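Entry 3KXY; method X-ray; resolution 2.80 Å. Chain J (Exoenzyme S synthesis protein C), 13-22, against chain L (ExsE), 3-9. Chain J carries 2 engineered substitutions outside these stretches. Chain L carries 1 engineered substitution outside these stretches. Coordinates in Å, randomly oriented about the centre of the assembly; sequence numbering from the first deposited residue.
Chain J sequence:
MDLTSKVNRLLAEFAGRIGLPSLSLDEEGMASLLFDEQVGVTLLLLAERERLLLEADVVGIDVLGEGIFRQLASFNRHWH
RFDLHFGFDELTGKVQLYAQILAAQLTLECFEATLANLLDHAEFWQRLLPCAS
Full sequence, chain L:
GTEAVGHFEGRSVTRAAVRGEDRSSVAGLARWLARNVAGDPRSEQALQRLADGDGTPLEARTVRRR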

# COMPACT_ATOMS: atom_id res chain seq x y z
N GLU J 13 -7.53 0.70 -25.22
CA GLU J 13 -6.67 1.70 -25.84
C GLU J 13 -5.20 1.39 -25.56
O GLU J 13 -4.35 1.55 -26.44
N PHE J 14 -4.92 0.94 -24.34
CA PHE J 14 -3.57 0.56 -23.96
C PHE J 14 -3.07 -0.61 -24.80
O PHE J 14 -1.91 -0.66 -25.21
N ALA J 15 -3.96 -1.57 -25.05
CA ALA J 15 -3.63 -2.72 -25.88
C ALA J 15 -3.26 -2.27 -27.29
O ALA J 15 -2.23 -2.68 -27.82
N GLY J 16 -4.10 -1.43 -27.88
CA GLY J 16 -3.85 -0.93 -29.21
C GLY J 16 -2.49 -0.27 -29.35
O GLY J 16 -1.89 -0.29 -30.43
N ARG J 17 -1.99 0.30 -28.26
CA ARG J 17 -0.71 1.00 -28.29
C ARG J 17 0.48 0.05 -28.29
O ARG J 17 1.47 0.30 -28.97
N ILE J 18 0.37 -1.03 -27.53
CA ILE J 18 1.50 -1.94 -27.35
C ILE J 18 1.52 -3.11 -28.33
O ILE J 18 2.55 -3.77 -28.50
N GLY J 19 0.40 -3.37 -28.99
CA GLY J 19 0.36 -4.39 -30.02
C GLY J 19 -0.36 -5.67 -29.63
O GLY J 19 -0.17 -6.71 -30.26
N LEU J 20 -1.18 -5.60 -28.59
CA LEU J 20 -2.02 -6.73 -28.21
C LEU J 20 -3.41 -6.58 -28.80
O LEU J 20 -3.97 -5.48 -28.79
N PRO J 21 -3.97 -7.68 -29.32
CA PRO J 21 -5.28 -7.68 -29.98
C PRO J 21 -6.37 -7.09 -29.10
O PRO J 21 -7.22 -6.34 -29.58
N SER J 22 -6.35 -7.43 -27.81
CA SER J 22 -7.36 -6.95 -26.88
C SER J 22 -6.89 -7.10 -25.44
O SER J 22 -5.92 -7.80 -25.16
N GLU L 3 1.16 -16.92 -30.80
CA GLU L 3 0.91 -16.10 -29.62
C GLU L 3 1.24 -14.64 -29.90
O GLU L 3 2.35 -14.32 -30.34
N ALA L 4 0.29 -13.75 -29.63
CA ALA L 4 0.49 -12.32 -29.83
C ALA L 4 1.52 -11.78 -28.84
O ALA L 4 1.47 -12.11 -27.65
N VAL L 5 2.44 -10.97 -29.33
CA VAL L 5 3.46 -10.35 -28.49
C VAL L 5 3.48 -8.84 -28.68
O VAL L 5 3.60 -8.34 -29.80
N GLY L 6 3.36 -8.10 -27.58
CA GLY L 6 3.35 -6.65 -27.62
C GLY L 6 4.64 -6.04 -27.09
O GLY L 6 5.55 -6.76 -26.67
N HIS L 7 4.72 -4.71 -27.12
CA HIS L 7 5.91 -4.01 -26.68
C HIS L 7 5.56 -2.79 -25.82
O HIS L 7 4.80 -1.92 -26.25
N PHE L 8 6.12 -2.74 -24.62
CA PHE L 8 5.87 -1.63 -23.70
C PHE L 8 7.16 -1.15 -23.05
O PHE L 8 7.78 -1.87 -22.27
N GLU L 9 7.55 0.08 -23.38
CA GLU L 9 8.74 0.71 -22.81
C GLU L 9 9.96 -0.21 -22.83
O GLU L 9 10.58 -0.46 -21.80

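The first rule of this contact is that its one cross-stretch hydrogen bond is made by backbone alone. The helix of chain J runs out at Ile J18, whose carbonyl is met by the extended ExsE segment: His L7 N donates to Ile J18 O at 2.7 Å, with an angle of 158° at the hydrogen. A CA-H...O contact runs between the same two residues, Ile J18 CA lying 3.5 Å from His L7 O. No side chain supplies a polar partner across the two stretches, and no water or bound group enters the account.

That close backbone approach leaves no room for a side chain on Gly L6. Gly L6 CA sits 3.1 Å from Ile J18 O, and a CB placed on Gly L6 would point toward chain J, falling 2.9 Å from Ile J18 O, a clash, and 3.3 Å from Leu J20 CG, a tight fit. Gly J19 obeys a different rule. It is the first residue to leave helical angles, with phi of 106°, and a CB there would be jammed against the carbonyl of the residue before it. Its own backbone therefore calls for glycine, whereas at Gly L6 the partner's surface leaves no space for a side chain.

Aromatic and aliphatic packing forms one cluster beside this backbone pairing. Phe J14 (chi1 t, 172°) has a CA-to-CB bond that points sideways, but its ring end comes nearer and presents its edge to the face of Phe L8. The pair is an offset edge-to-face arrangement, with centroids 5.4 Å apart and planes at 66°; Phe J14 CE1 approaches Phe L8 CE1 to 3.5 Å. Phe L8, also t at chi1 and sideways from its backbone, meets Ile J18 as well. Ile J18 points toward chain L in the p, t rotamer, and its CG2 reaches the edge of the Phe L8 ring, near the ring plane, at 3.8 Å from CD1. One turn of helix separates Phe J14 from Ile J18, so both can address a single aromatic ring. All three residues are buried.

A second apolar patch lies beyond the helix end. Leu J20 adopts the m, t rotamer; although it leaves its backbone sideways, its end swings nearer and lays CD2 along the ExsE backbone, 3.8 Å from Gly L6 N and 4.1 Å from Ala L4 O. Ala L4 points toward chain J. Its methyl packs closely on the proline ring, with Pro J21 CD 3.6 Å from Ala L4 CB, and more loosely on leucine, with Leu J20 CD2 4.4 Å from Ala L4 CB.

The remaining side chains show what the contact does not use. Val L5 (chi1 t) points away, and His L7, sideways at t, contributes its amide while its imidazole makes no polar contact with chain J. Glu J13, Arg J17, Glu L3 and Glu L9 form no salt bridge across the stretches; the pairing rests on one backbone bond, glycine clearance and apolar fit.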

# COMPACT_ATOMS: atom_id res chain seq x y z
CB GLU J 13 -7.02 3.10 -25.33
CG GLU J 13 -6.21 4.21 -25.98
CD GLU J 13 -6.63 5.58 -25.50
OE1 GLU J 13 -7.52 5.67 -24.63
OE2 GLU J 13 -6.05 6.58 -25.99
CB PHE J 14 -3.52 0.19 -22.48
CG PHE J 14 -2.21 -0.41 -22.04
CD1 PHE J 14 -1.07 0.37 -21.97
CD2 PHE J 14 -2.13 -1.75 -21.69
CE1 PHE J 14 0.14 -0.18 -21.56
CE2 PHE J 14 -0.92 -2.30 -21.29
CZ PHE J 14 0.21 -1.52 -21.22
CB ALA J 15 -4.80 -3.69 -25.93
CB ARG J 17 -0.60 1.96 -27.11
CG ARG J 17 -1.73 2.97 -27.00
CD ARG J 17 -1.34 4.11 -26.08
NE ARG J 17 -0.34 4.97 -26.69
CZ ARG J 17 0.42 5.83 -26.02
NH1 ARG J 17 0.30 5.94 -24.71
NH2 ARG J 17 1.32 6.57 -26.67
CB ILE J 18 1.56 -2.48 -25.91
CG1 ILE J 18 0.33 -3.33 -25.60
CG2 ILE J 18 1.69 -1.33 -24.92
CD1 ILE J 18 0.36 -3.96 -24.22
CB LEU J 20 -2.10 -6.87 -26.69
CG LEU J 20 -0.82 -7.30 -25.97
CD1 LEU J 20 -1.09 -7.52 -24.49
CD2 LEU J 20 -0.25 -8.56 -26.60
CB PRO J 21 -5.55 -9.17 -30.22
CG PRO J 21 -4.20 -9.79 -30.28
CD PRO J 21 -3.36 -9.03 -29.30
CB SER J 22 -8.67 -7.71 -27.08
OG SER J 22 -8.49 -9.10 -26.89
CB GLU L 3 1.71 -16.61 -28.43
CG GLU L 3 1.46 -15.85 -27.13
CD GLU L 3 2.34 -16.33 -25.99
OE1 GLU L 3 3.39 -16.94 -26.27
OE2 GLU L 3 1.97 -16.09 -24.82
CB ALA L 4 -0.82 -11.57 -29.69
CB VAL L 5 4.87 -10.90 -28.79
CG1 VAL L 5 5.91 -10.16 -27.97
CG2 VAL L 5 4.92 -12.39 -28.52
CB HIS L 7 6.75 -3.57 -27.88
CG HIS L 7 8.06 -2.95 -27.51
ND1 HIS L 7 9.23 -3.68 -27.41
CD2 HIS L 7 8.39 -1.67 -27.22
CE1 HIS L 7 10.22 -2.88 -27.08
NE2 HIS L 7 9.74 -1.65 -26.96
CB PHE L 8 4.86 -2.03 -22.63
CG PHE L 8 4.55 -0.94 -21.65
CD1 PHE L 8 3.63 0.05 -21.95
CD2 PHE L 8 5.18 -0.91 -20.41
CE1 PHE L 8 3.35 1.06 -21.05
CE2 PHE L 8 4.90 0.10 -19.51
CZ PHE L 8 3.99 1.08 -19.82
CB GLU L 9 8.46 1.19 -21.39
CG GLU L 9 7.32 2.19 -21.29
CD GLU L 9 7.56 3.45 -22.09
OE1 GLU L 9 8.73 3.89 -22.18
OE2 GLU L 9 6.59 4.02 -22.62